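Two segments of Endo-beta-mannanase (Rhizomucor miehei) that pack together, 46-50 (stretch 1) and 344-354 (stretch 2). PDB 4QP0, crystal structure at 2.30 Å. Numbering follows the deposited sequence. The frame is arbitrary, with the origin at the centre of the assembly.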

ATOM      1  N   SER A  46     -15.606 -14.682   2.599  1.00 37.15           N
ATOM      2  CA  SER A  46     -16.425 -15.539   1.725  1.00 36.77           C
ATOM      3  C   SER A  46     -16.009 -15.418   0.264  1.00 37.06           C
ATOM      4  O   SER A  46     -16.303 -16.307  -0.538  1.00 37.15           O
ATOM      5  CB  SER A  46     -17.915 -15.239   1.887  1.00 35.59           C
ATOM      6  OG  SER A  46     -18.250 -14.020   1.256  1.00 35.98           O
ATOM      7  N   LEU A  47     -15.321 -14.319  -0.063  1.00 36.49           N
ATOM      8  CA  LEU A  47     -14.749 -14.106  -1.393  1.00 35.36           C
ATOM      9  C   LEU A  47     -13.378 -14.755  -1.547  1.00 35.66           C
ATOM     10  O   LEU A  47     -12.825 -14.785  -2.652  1.00 36.74           O
ATOM     11  CB  LEU A  47     -14.676 -12.612  -1.731  1.00 35.38           C
ATOM     12  CG  LEU A  47     -15.696 -12.050  -2.737  1.00 35.49           C
ATOM     13  CD1 LEU A  47     -17.126 -12.530  -2.501  1.00 34.63           C
ATOM     14  CD2 LEU A  47     -15.641 -10.534  -2.755  1.00 35.60           C
ATOM     15  N   GLY A  48     -12.845 -15.280  -0.444  1.00 34.57           N
ATOM     16  CA  GLY A  48     -11.575 -16.009  -0.453  1.00 33.34           C
ATOM     17  C   GLY A  48     -10.346 -15.119  -0.465  1.00 31.03           C
ATOM     18  O   GLY A  48      -9.302 -15.491  -0.995  1.00 31.53           O
ATOM     19  N   LEU A  49     -10.470 -13.936   0.117  1.00 30.37           N
ATOM     20  CA  LEU A  49      -9.349 -12.996   0.180  1.00 29.05           C
ATOM     21  C   LEU A  49      -8.765 -13.034   1.585  1.00 28.61           C
ATOM     22  O   LEU A  49      -9.485 -12.771   2.548  1.00 30.09           O
ATOM     23  CB  LEU A  49      -9.813 -11.579  -0.156  1.00 28.18           C
ATOM     24  CG  LEU A  49     -10.502 -11.293  -1.497  1.00 27.71           C
ATOM     25  CD1 LEU A  49     -11.155  -9.915  -1.466  1.00 28.52           C
ATOM     26  CD2 LEU A  49      -9.548 -11.411  -2.676  1.00 26.29           C
ATOM     27  N   PRO A  50      -7.470 -13.379   1.713  1.00 27.43           N
ATOM     28  CA  PRO A  50      -6.851 -13.467   3.038  1.00 27.00           C
ATOM     29  C   PRO A  50      -6.080 -12.215   3.487  1.00 26.87           C
ATOM     30  O   PRO A  50      -5.642 -12.155   4.641  1.00 26.43           O
ATOM     31  CB  PRO A  50      -5.878 -14.639   2.875  1.00 26.43           C
ATOM     32  CG  PRO A  50      -5.477 -14.589   1.436  1.00 26.45           C
ATOM     33  CD  PRO A  50      -6.580 -13.909   0.662  1.00 26.73           C
TER
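Stretch 2 (344-354) DIATTVTNHAD

Stretch 2 lays one side of a helix across the end of another helix and the loop that leaves it, in a small, mainly apolar contact with no direct hydrogen bond between the stretches and one bridging water. The two stretches together bury 274 Å², and touching residues lie at least 298 positions apart in sequence.

In stretch 1, Gly48 is the first residue to leave helical phi/psi. Its phi/psi of 80/30 and two bonds back into the last turn define a Schellman motif, after which Leu49 is extended at -103/121. Stretch 2 is helical from Ile345 to Asp354, with Asp344 at the N-cap position. A wider pi-type turn spans 346-350, where Asn351 N donates to Ala346 O at 2.6 Å; ordinary i to i+4 bonding is seen farther on, from Ala353 N to Val349 O at 3.2 Å.

The register follows from the nearest CA atoms: Leu47 CA lies 5.9 Å from Thr350 CA, and Gly48 CA 5.7 Å from Ala353 CA. The chains therefore advance in the same sense here, although the short first stretch provides no crossing angle.

Leu47 has the largest covered area. Its CA-to-CB bond points sideways, but the side chain reaches nearer, placing CD2 3.9 Å from Ile345 CG1 and 4.2 Å from Val349 CG1. Leu49 CD2 adds contacts with Val349 CG1 at 4.3 Å and Ala353 CB at 4.2 Å.

Ala353 points toward stretch 1, and its small side chain permits close backbone approach: CB is 3.6 Å from both Leu47 O and Gly48 O. An ideal CB on Gly48 would lie 3.8 Å from Ala353 CB, so positive phi is the clearer reason glycine suits this position. Water 1 donates to Gly48 O at 3.2 Å and Ala353 O at 2.9 Å, linking the two backbones.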

ATOM      1  N   ASP A 344     -21.250 -10.736 -11.099  1.00 44.42           N
ATOM      2  CA  ASP A 344     -20.070 -11.208 -11.826  1.00 44.34           C
ATOM      3  C   ASP A 344     -18.797 -11.183 -10.963  1.00 42.93           C
ATOM      4  O   ASP A 344     -17.687 -10.982 -11.471  1.00 44.89           O
ATOM      5  CB  ASP A 344     -19.875 -10.396 -13.118  1.00 44.76           C
ATOM      6  CG  ASP A 344     -19.881  -8.885 -12.882  1.00 44.17           C
ATOM      7  OD1 ASP A 344     -19.886  -8.449 -11.709  1.00 44.76           O
ATOM      8  OD2 ASP A 344     -19.887  -8.133 -13.883  1.00 43.23           O
ATOM      9  N   ILE A 345     -18.976 -11.405  -9.664  1.00 39.87           N
ATOM     10  CA  ILE A 345     -17.881 -11.432  -8.695  1.00 36.52           C
ATOM     11  C   ILE A 345     -16.891 -12.586  -8.919  1.00 34.72           C
ATOM     12  O   ILE A 345     -15.696 -12.449  -8.658  1.00 34.91           O
ATOM     13  CB  ILE A 345     -18.436 -11.421  -7.245  1.00 37.38           C
ATOM     14  CG1 ILE A 345     -17.340 -11.049  -6.241  1.00 36.35           C
ATOM     15  CG2 ILE A 345     -19.157 -12.729  -6.904  1.00 36.25           C
ATOM     16  CD1 ILE A 345     -16.713  -9.699  -6.510  1.00 36.80           C
ATOM     17  N   ALA A 346     -17.395 -13.713  -9.416  1.00 34.26           N
ATOM     18  CA  ALA A 346     -16.567 -14.875  -9.698  1.00 32.13           C
ATOM     19  C   ALA A 346     -15.483 -14.565 -10.717  1.00 31.44           C
ATOM     20  O   ALA A 346     -14.329 -14.949 -10.540  1.00 30.21           O
ATOM     21  CB  ALA A 346     -17.427 -16.040 -10.171  1.00 33.23           C
ATOM     22  N   THR A 347     -15.856 -13.875 -11.790  1.00 31.64           N
ATOM     23  CA  THR A 347     -14.915 -13.627 -12.872  1.00 32.30           C
ATOM     24  C   THR A 347     -14.082 -12.345 -12.697  1.00 31.76           C
ATOM     25  O   THR A 347     -13.053 -12.192 -13.347  1.00 31.72           O
ATOM     26  CB  THR A 347     -15.576 -13.713 -14.268  1.00 32.00           C
ATOM     27  OG1 THR A 347     -16.651 -12.779 -14.359  1.00 32.34           O
ATOM     28  CG2 THR A 347     -16.107 -15.123 -14.509  1.00 34.94           C
ATOM     29  N   THR A 348     -14.515 -11.449 -11.814  1.00 31.65           N
ATOM     30  CA  THR A 348     -13.722 -10.260 -11.478  1.00 31.72           C
ATOM     31  C   THR A 348     -12.755 -10.516 -10.317  1.00 32.99           C
ATOM     32  O   THR A 348     -11.671  -9.927 -10.255  1.00 32.93           O
ATOM     33  CB  THR A 348     -14.609  -9.038 -11.134  1.00 31.01           C
ATOM     34  OG1 THR A 348     -15.538  -9.381 -10.101  1.00 30.98           O
ATOM     35  CG2 THR A 348     -15.387  -8.565 -12.345  1.00 31.19           C
ATOM     36  N   VAL A 349     -13.147 -11.396  -9.396  1.00 34.49           N
ATOM     37  CA  VAL A 349     -12.447 -11.520  -8.114  1.00 33.40           C
ATOM     38  C   VAL A 349     -12.274 -12.966  -7.664  1.00 34.86           C
ATOM     39  O   VAL A 349     -11.176 -13.367  -7.271  1.00 34.95           O
ATOM     40  CB  VAL A 349     -13.189 -10.745  -7.003  1.00 32.79           C
ATOM     41  CG1 VAL A 349     -12.601 -11.063  -5.636  1.00 33.82           C
ATOM     42  CG2 VAL A 349     -13.156  -9.242  -7.258  1.00 32.75           C
ATOM     43  N   THR A 350     -13.360 -13.736  -7.733  1.00 34.11           N
ATOM     44  CA  THR A 350     -13.449 -15.036  -7.058  1.00 34.64           C
ATOM     45  C   THR A 350     -12.617 -16.150  -7.693  1.00 34.73           C
ATOM     46  O   THR A 350     -11.839 -16.814  -6.996  1.00 35.22           O
ATOM     47  CB  THR A 350     -14.927 -15.449  -6.818  1.00 33.66           C
ATOM     48  OG1 THR A 350     -15.326 -14.990  -5.525  1.00 33.48           O
ATOM     49  CG2 THR A 350     -15.143 -16.962  -6.889  1.00 35.40           C
ATOM     50  N   ASN A 351     -12.770 -16.344  -9.004  1.00 33.53           N
ATOM     51  CA  ASN A 351     -12.007 -17.366  -9.719  1.00 32.93           C
ATOM     52  C   ASN A 351     -10.520 -17.288  -9.416  1.00 33.29           C
ATOM     53  O   ASN A 351      -9.875 -18.309  -9.188  1.00 34.30           O
ATOM     54  CB  ASN A 351     -12.248 -17.273 -11.226  1.00 31.25           C
ATOM     55  CG  ASN A 351     -13.613 -17.812 -11.632  1.00 32.20           C
ATOM     56  OD1 ASN A 351     -14.373 -18.330 -10.801  1.00 30.10           O
ATOM     57  ND2 ASN A 351     -13.935 -17.682 -12.916  1.00 31.80           N
ATOM     58  N   HIS A 352      -9.993 -16.064  -9.394  1.00 33.36           N
ATOM     59  CA  HIS A 352      -8.573 -15.836  -9.176  1.00 33.26           C
ATOM     60  C   HIS A 352      -8.155 -16.030  -7.749  1.00 33.91           C
ATOM     61  O   HIS A 352      -7.055 -16.530  -7.491  1.00 35.69           O
ATOM     62  CB  HIS A 352      -8.187 -14.442  -9.646  1.00 32.45           C
ATOM     63  CG  HIS A 352      -6.713 -14.142  -9.533  1.00 31.69           C
ATOM     64  ND1 HIS A 352      -5.773 -14.885 -10.146  1.00 31.10           N
ATOM     65  CD2 HIS A 352      -6.035 -13.126  -8.857  1.00 30.82           C
ATOM     66  CE1 HIS A 352      -4.556 -14.373  -9.876  1.00 30.97           C
ATOM     67  NE2 HIS A 352      -4.720 -13.298  -9.086  1.00 29.84           N
ATOM     68  N   ALA A 353      -9.008 -15.623  -6.811  1.00 34.08           N
ATOM     69  CA  ALA A 353      -8.705 -15.758  -5.384  1.00 34.67           C
ATOM     70  C   ALA A 353      -8.462 -17.222  -5.020  1.00 35.76           C
ATOM     71  O   ALA A 353      -7.472 -17.545  -4.355  1.00 35.59           O
ATOM     72  CB  ALA A 353      -9.819 -15.161  -4.537  1.00 33.87           C
ATOM     73  N   ASP A 354      -9.355 -18.099  -5.490  1.00 36.52           N
ATOM     74  CA  ASP A 354      -9.237 -19.550  -5.296  1.00 37.54           C
ATOM     75  C   ASP A 354      -7.980 -20.132  -5.939  1.00 35.83           C
ATOM     76  O   ASP A 354      -7.335 -21.002  -5.359  1.00 37.54           O
ATOM     77  CB  ASP A 354     -10.479 -20.281  -5.837  1.00 39.27           C
ATOM     78  CG  ASP A 354     -11.775 -19.810  -5.185  1.00 42.51           C
ATOM     79  OD1 ASP A 354     -11.822 -19.663  -3.940  1.00 45.32           O
ATOM     80  OD2 ASP A 354     -12.757 -19.584  -5.922  1.00 44.14           O
TER
HETATM   81  O   HOH W   1      -6.460 -15.592  -2.449  1.00 18.87           O